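Local coordinates for protein Cry23AA1 (Bacillus thuringiensis, PDB 4RHZ) that probably acts as a pore-forming insecticidal toxin of the aerolysin family, forms a binary complex with Cry37Aa1 and binds a zinc ion, at residues 29-34 and 167-172; 4-9 and 87-92; 173-178 and 187-192. All coordinates share one frame; numbering follows the deposited sequence.

Contact 1: 29-34 and 167-172; sequences PSFKVF and CDMSGT
The Phe34 ring has the CB methylene of Asp168 over one face and, more loosely and toward the rim, Lys32 NZ over the other. Asp168 CB lies 3.8 Å from the centroid of the Phe34 ring, only 17° off its normal, a CH-pi contact. Phe34 takes the crowded first torsion, CG between backbone N and carbonyl carbon (chi1 57°), which brings the ring back across the neighbouring strand. Its CE2 also comes 3.7 Å from Ser170 OG. OD2 of Asp168 accepts a hydrogen bond from Asn35, the next residue of strand 32-40, and OD1 bonds to His212, so both carboxylate oxygens have partners. On the other face of the sheet, Val33 CG2 lies alongside Met169 CG at 4.0 Å. Met169 SD meets the edge of the Phe31 ring, 4.0 Å from Phe31 CZ, a Met-aromatic contact, and Val191 of helix 191-197 packs on both residues. Beneath the side chains, Lys32 N gives a nearly straight bond to Ser170 O (2.7 Å, 175°). Gly171 has backbone angles that suit glycine, and Ser30 O and Phe31 CA crowd the side where a CB would point. This is antiparallel pairing of strands 32-40 and 146-179 within the strand-rich body of an aerolysin-family toxin.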
# COMPACT_ATOMS: atom_id res chain seq x y z
N PRO A 29 23.29 38.82 -3.34
CA PRO A 29 21.86 39.08 -3.58
C PRO A 29 21.36 38.51 -4.93
O PRO A 29 20.17 38.37 -5.11
CB PRO A 29 21.77 40.65 -3.60
CG PRO A 29 23.08 41.14 -2.82
CD PRO A 29 24.09 40.09 -3.28
N SER A 30 22.24 38.17 -5.87
CA SER A 30 21.78 37.49 -7.12
C SER A 30 21.42 36.01 -6.90
O SER A 30 21.03 35.30 -7.84
CB SER A 30 22.90 37.47 -8.20
OG SER A 30 24.00 36.64 -7.76
N PHE A 31 21.67 35.52 -5.70
CA PHE A 31 21.50 34.10 -5.49
C PHE A 31 20.04 33.68 -5.48
O PHE A 31 19.24 34.22 -4.73
CB PHE A 31 22.15 33.61 -4.24
CG PHE A 31 22.27 32.16 -4.23
CD1 PHE A 31 23.36 31.56 -4.84
CD2 PHE A 31 21.25 31.36 -3.69
CE1 PHE A 31 23.48 30.18 -4.84
CE2 PHE A 31 21.35 29.99 -3.71
CZ PHE A 31 22.49 29.39 -4.30
N LYS A 32 19.69 32.73 -6.35
CA LYS A 32 18.33 32.24 -6.28
C LYS A 32 18.11 30.71 -6.36
O LYS A 32 18.83 29.96 -7.02
CB LYS A 32 17.34 33.07 -7.16
CG LYS A 32 17.75 33.22 -8.63
CD LYS A 32 16.66 33.98 -9.49
CE LYS A 32 16.74 33.59 -11.00
NZ LYS A 32 15.39 33.26 -11.61
N VAL A 33 17.10 30.28 -5.61
CA VAL A 33 16.58 28.91 -5.72
C VAL A 33 15.19 28.95 -6.39
O VAL A 33 14.35 29.74 -6.05
CB VAL A 33 16.47 28.28 -4.36
CG1 VAL A 33 15.95 26.78 -4.48
CG2 VAL A 33 17.82 28.36 -3.61
N PHE A 34 14.95 28.08 -7.34
CA PHE A 34 13.64 28.09 -8.01
C PHE A 34 13.38 26.73 -8.69
O PHE A 34 14.26 25.80 -8.65
CB PHE A 34 13.57 29.26 -9.04
CG PHE A 34 14.67 29.20 -10.09
CD1 PHE A 34 14.41 28.70 -11.37
CD2 PHE A 34 15.99 29.60 -9.78
CE1 PHE A 34 15.45 28.67 -12.35
CE2 PHE A 34 17.02 29.56 -10.75
CZ PHE A 34 16.76 29.08 -12.02
N CYS A 167 15.65 20.96 -7.33
CA CYS A 167 15.50 22.41 -7.65
C CYS A 167 16.67 22.93 -8.51
O CYS A 167 17.65 22.22 -8.73
CB CYS A 167 15.37 23.27 -6.40
SG CYS A 167 16.81 23.09 -5.34
N ASP A 168 16.52 24.15 -9.01
CA ASP A 168 17.57 24.90 -9.73
C ASP A 168 18.09 26.02 -8.87
O ASP A 168 17.41 26.55 -8.00
CB ASP A 168 17.00 25.54 -11.00
CG ASP A 168 16.64 24.51 -12.08
OD1 ASP A 168 17.29 23.44 -12.11
OD2 ASP A 168 15.74 24.81 -12.90
N MET A 169 19.32 26.41 -9.16
CA MET A 169 19.98 27.45 -8.40
C MET A 169 20.80 28.24 -9.41
O MET A 169 21.41 27.67 -10.33
CB MET A 169 20.89 26.81 -7.37
CG MET A 169 20.17 26.38 -6.14
SD MET A 169 21.27 25.67 -4.89
CE MET A 169 20.13 24.59 -4.00
N SER A 170 20.78 29.56 -9.27
CA SER A 170 21.64 30.44 -10.06
C SER A 170 22.16 31.51 -9.11
O SER A 170 21.57 31.75 -8.03
CB SER A 170 20.87 31.11 -11.19
OG SER A 170 19.88 31.90 -10.59
N GLY A 171 23.28 32.13 -9.53
CA GLY A 171 23.90 33.14 -8.69
C GLY A 171 25.17 32.70 -8.01
O GLY A 171 25.65 31.61 -8.24
N THR A 172 25.74 33.57 -7.14
CA THR A 172 27.09 33.33 -6.67
C THR A 172 27.17 33.55 -5.19
O THR A 172 26.25 34.11 -4.58
CB THR A 172 28.06 34.34 -7.30
OG1 THR A 172 27.63 35.68 -6.97
CG2 THR A 172 28.15 34.19 -8.82

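Contact 2: 4-9 and 87-92; sequences INIQDE and EGVKAG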
# COMPACT_ATOMS: atom_id res chain seq x y z
N ILE A 4 23.66 18.29 1.41
CA ILE A 4 24.75 19.04 0.84
C ILE A 4 24.66 20.47 1.34
O ILE A 4 23.73 21.19 0.96
CB ILE A 4 24.67 19.08 -0.66
CG1 ILE A 4 24.63 17.64 -1.25
CG2 ILE A 4 25.88 19.98 -1.25
CD1 ILE A 4 25.91 16.80 -0.86
N ASN A 5 25.60 20.89 2.18
CA ASN A 5 25.62 22.31 2.63
C ASN A 5 26.48 23.16 1.62
O ASN A 5 27.67 22.96 1.55
CB ASN A 5 26.21 22.37 4.05
CG ASN A 5 26.18 23.76 4.63
OD1 ASN A 5 26.64 24.71 3.98
ND2 ASN A 5 25.62 23.91 5.82
N ILE A 6 25.84 23.99 0.79
CA ILE A 6 26.51 24.77 -0.23
C ILE A 6 27.74 25.52 0.37
O ILE A 6 28.88 25.30 -0.07
CB ILE A 6 25.58 25.76 -0.88
CG1 ILE A 6 24.43 25.04 -1.59
CG2 ILE A 6 26.35 26.67 -1.93
CD1 ILE A 6 24.92 24.02 -2.56
N GLN A 7 27.49 26.27 1.45
CA GLN A 7 28.54 26.93 2.16
C GLN A 7 29.66 26.04 2.56
O GLN A 7 30.82 26.44 2.34
CB GLN A 7 28.02 27.80 3.30
CG GLN A 7 27.37 29.05 2.75
CD GLN A 7 27.06 30.07 3.84
OE1 GLN A 7 26.12 29.88 4.61
NE2 GLN A 7 27.81 31.20 3.87
N ASP A 8 29.41 24.86 3.15
CA ASP A 8 30.54 24.03 3.57
C ASP A 8 31.33 23.59 2.33
O ASP A 8 32.51 23.31 2.42
CB ASP A 8 30.11 22.75 4.31
CG ASP A 8 29.47 23.02 5.70
OD1 ASP A 8 29.68 24.08 6.37
OD2 ASP A 8 28.77 22.09 6.15
N GLU A 9 30.67 23.42 1.19
CA GLU A 9 31.35 22.88 0.04
C GLU A 9 32.15 24.06 -0.65
O GLU A 9 33.24 23.82 -1.19
CB GLU A 9 30.44 22.26 -1.00
CG GLU A 9 29.63 21.00 -0.64
CD GLU A 9 30.42 19.87 -0.10
OE1 GLU A 9 31.57 19.68 -0.57
OE2 GLU A 9 29.88 19.17 0.82
N GLU A 87 18.07 12.83 0.68
CA GLU A 87 19.24 13.49 0.07
C GLU A 87 18.85 14.87 -0.25
O GLU A 87 18.02 15.07 -1.13
CB GLU A 87 19.67 12.79 -1.22
CG GLU A 87 20.47 11.48 -0.95
CD GLU A 87 20.94 10.88 -2.26
OE1 GLU A 87 20.08 10.53 -3.12
OE2 GLU A 87 22.17 10.84 -2.49
N GLY A 88 19.43 15.83 0.48
CA GLY A 88 18.95 17.20 0.38
C GLY A 88 20.08 18.22 0.23
O GLY A 88 21.23 17.86 -0.00
N VAL A 89 19.71 19.49 0.42
CA VAL A 89 20.55 20.65 0.14
C VAL A 89 20.20 21.79 1.10
O VAL A 89 19.02 22.02 1.42
CB VAL A 89 20.49 21.04 -1.37
CG1 VAL A 89 19.09 21.62 -1.78
CG2 VAL A 89 21.69 21.94 -1.82
N LYS A 90 21.25 22.44 1.64
CA LYS A 90 21.09 23.65 2.43
C LYS A 90 21.84 24.85 1.80
O LYS A 90 23.11 24.87 1.70
CB LYS A 90 21.62 23.40 3.81
CG LYS A 90 21.50 24.62 4.79
CD LYS A 90 21.86 24.11 6.21
CE LYS A 90 21.77 25.18 7.26
NZ LYS A 90 20.42 25.75 7.30
N ALA A 91 21.04 25.82 1.37
CA ALA A 91 21.48 27.05 0.70
C ALA A 91 21.27 28.07 1.74
O ALA A 91 21.17 27.73 2.91
CB ALA A 91 20.60 27.33 -0.47
N GLY A 92 21.15 29.33 1.38
CA GLY A 92 21.07 30.34 2.43
C GLY A 92 19.66 30.64 2.93
O GLY A 92 19.45 31.10 4.06
O HOH W 1 24.75 26.88 2.66
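Segment 4-9 runs parallel to 87-92 in a short ladder, with Ile4 paired to Val89 and Asn5 to Lys90, before its chain turns into helix 6-18. Three backbone bonds join the two: Ile4 N to Gly88 O (2.8 Å), Lys90 N to Ile4 O (2.9 Å) and Ile6 N to Lys90 O (3.0 Å). The last is made by the first helical residue and lies in the carbonyl plane of Lys90; in the other two the donor stands above the plane of its acceptor. Lys90 O also receives a bond from a water that in turn accepts from Gln7 N, so a single carbonyl serves the start of the helix twice.

Val89 directs CG2 anti to its backbone N, and this methyl lies 3.9 Å from Ile6 CD1, the two side chains running side by side. Tyr27 and Leu173 also pack on Ile6. Asn5 and Lys90 likewise lie alongside one another, Asn5 ND2 being 3.8 Å from Lys90 CD, a contact with the aliphatic part of the lysine. With CG anti to the backbone N (chi1 -176°), Asn5 turns OD1 back over the helix start to accept from Asp8 N at 2.9 Å, the donor lying above the amide plane. A short parallel strand thus passes directly into an asparagine N-cap.

Contact 3: 173-178 and 187-192; sequences LFCRGY and VYVSVA
Strands 146-179 and 182-190 form a beta hairpin, and residues 173-178 and 187-192 supply part of its antiparallel ladder. Leu173 pairs with Val189 and Cys175 with Val187 as hydrogen-bonded pairs; between them Phe174 faces Tyr188 in a non-hydrogen-bonded pair. The shortest of the four backbone bonds, Cys175 N to Val187 O at 2.7 Å, runs nearly along the carbonyl axis. The two segments' strand axes diverge from strict antiparallel alignment, at 132°.

Phe174 shows how one side chain occupies such a position. From CB, which is 4.2 Å from Tyr188 CE1, CG is set anti to the backbone N (chi1 -172°). CD1 then carries the main contact, coming down over one face of the tyrosine ring, offset toward its rim. Beyond it CE1 approaches Tyr188 CE2 at 4.0 Å. On the other branch, CE2 sits over the centre of the guanidinium of Arg176, so Phe174 stands between a ring and a flat cationic group. Taken together, the rings form an edge-to-face pair tilted well short of perpendicular, the edge of Phe174 turned to the face of Tyr188, with planes at 55° and centroids 5.0 Å apart.

On the opposite face Leu173, Cys175, Val187 and Val189 point together, and helix 6-18 packs against it through Ile10 and Met14 on Cys175 and Tyr13 on Val189. Cys175 SG meets Val189 diagonally across the strands at 4.0 Å from CG2. On the aromatic face, the closest approach of the two rings is Phe174 CD1 to Tyr188 CZ, 3.6 Å.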
# COMPACT_ATOMS: atom_id res chain seq x y z
N LEU A 173 28.26 33.07 -4.61
CA LEU A 173 28.65 33.47 -3.27
C LEU A 173 29.90 34.35 -3.40
O LEU A 173 30.78 34.10 -4.26
CB LEU A 173 28.99 32.25 -2.39
CG LEU A 173 27.73 31.47 -1.98
CD1 LEU A 173 27.39 30.47 -3.14
CD2 LEU A 173 27.92 30.77 -0.64
N PHE A 174 29.96 35.33 -2.52
CA PHE A 174 31.12 36.10 -2.35
C PHE A 174 32.01 35.44 -1.34
O PHE A 174 31.61 35.33 -0.20
CB PHE A 174 30.80 37.55 -1.93
CG PHE A 174 32.04 38.44 -1.93
CD1 PHE A 174 32.79 38.61 -3.10
CD2 PHE A 174 32.50 38.98 -0.78
CE1 PHE A 174 33.94 39.37 -3.12
CE2 PHE A 174 33.67 39.74 -0.79
CZ PHE A 174 34.38 39.94 -1.97
N CYS A 175 33.21 35.02 -1.73
CA CYS A 175 34.08 34.26 -0.80
C CYS A 175 35.44 34.92 -0.46
O CYS A 175 36.22 35.32 -1.35
CB CYS A 175 34.29 32.80 -1.28
SG CYS A 175 32.84 32.10 -2.24
N ARG A 176 35.70 35.01 0.83
CA ARG A 176 36.88 35.56 1.38
C ARG A 176 37.71 34.41 1.95
O ARG A 176 37.23 33.71 2.84
CB ARG A 176 36.53 36.59 2.50
CG ARG A 176 35.62 37.84 2.06
CD ARG A 176 35.26 38.72 3.28
NE ARG A 176 34.62 40.03 3.03
CZ ARG A 176 33.28 40.25 2.99
NH1 ARG A 176 32.44 39.21 3.13
NH2 ARG A 176 32.76 41.51 2.81
N GLY A 177 38.93 34.19 1.44
CA GLY A 177 39.87 33.23 2.00
C GLY A 177 40.99 33.93 2.75
O GLY A 177 41.48 34.95 2.31
N TYR A 178 41.38 33.40 3.89
CA TYR A 178 42.45 33.94 4.68
C TYR A 178 43.44 32.86 4.98
O TYR A 178 43.07 31.68 5.02
CB TYR A 178 41.95 34.44 6.03
CG TYR A 178 40.80 35.36 5.95
CD1 TYR A 178 40.96 36.74 6.00
CD2 TYR A 178 39.49 34.83 5.80
CE1 TYR A 178 39.81 37.61 5.92
CE2 TYR A 178 38.39 35.63 5.69
CZ TYR A 178 38.53 37.02 5.76
OH TYR A 178 37.38 37.74 5.69
N VAL A 187 36.79 36.33 -4.03
CA VAL A 187 36.27 35.92 -5.34
C VAL A 187 34.76 35.50 -5.32
O VAL A 187 34.17 35.23 -4.27
CB VAL A 187 37.10 34.74 -5.85
CG1 VAL A 187 38.65 35.11 -6.02
CG2 VAL A 187 36.99 33.59 -4.87
N TYR A 188 34.14 35.47 -6.49
CA TYR A 188 32.78 35.04 -6.58
C TYR A 188 32.79 33.66 -7.19
O TYR A 188 33.48 33.45 -8.20
CB TYR A 188 32.01 35.92 -7.54
CG TYR A 188 31.67 37.25 -6.99
CD1 TYR A 188 30.47 37.46 -6.36
CD2 TYR A 188 32.55 38.34 -7.14
CE1 TYR A 188 30.11 38.71 -5.87
CE2 TYR A 188 32.19 39.61 -6.67
CZ TYR A 188 30.98 39.79 -6.01
OH TYR A 188 30.61 41.06 -5.53
N VAL A 189 31.98 32.76 -6.61
CA VAL A 189 31.93 31.38 -7.06
C VAL A 189 30.47 31.00 -7.22
O VAL A 189 29.70 31.21 -6.29
CB VAL A 189 32.61 30.45 -6.07
CG1 VAL A 189 32.57 29.01 -6.61
CG2 VAL A 189 34.08 30.91 -5.81
N SER A 190 30.11 30.60 -8.45
CA SER A 190 28.80 30.07 -8.86
C SER A 190 28.56 28.76 -8.14
O SER A 190 29.50 28.07 -7.78
CB SER A 190 28.90 29.59 -10.31
OG SER A 190 28.37 30.51 -11.23
N VAL A 191 27.31 28.35 -8.12
CA VAL A 191 26.94 26.99 -7.73
C VAL A 191 27.13 26.05 -8.93
O VAL A 191 27.59 24.90 -8.77
CB VAL A 191 25.50 27.06 -7.11
CG1 VAL A 191 24.54 28.01 -8.03
CG2 VAL A 191 24.96 25.68 -6.76
N ALA A 192 26.88 26.53 -10.13
CA ALA A 192 27.44 25.84 -11.35
C ALA A 192 28.94 25.55 -11.31
O ALA A 192 29.36 24.46 -11.66
CB ALA A 192 27.16 26.65 -12.60

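How the contacts relate
All three contacts lie in one mixed beta-sheet, on the same side of the chain's centre, with centres about 13 to 14 Å apart. Contacts 1 and 2 alternate their segments along the sequence, and both close before contact 3 opens. Direct packing joins every pair: Met169 CE meets Val89 CG2 at 3.8 Å between contacts 1 and 2, Thr172 meets Tyr188 between 1 and 3, and Gln7 meets Leu173 between 2 and 3. Strand 146-179 pairs with both strand 32-40 and strand 182-190, while strand 3-5 joins the sheet through strand 67-90. The three thus build one end of the elongated molecule, away from the zinc site of His79, Glu130 and His132.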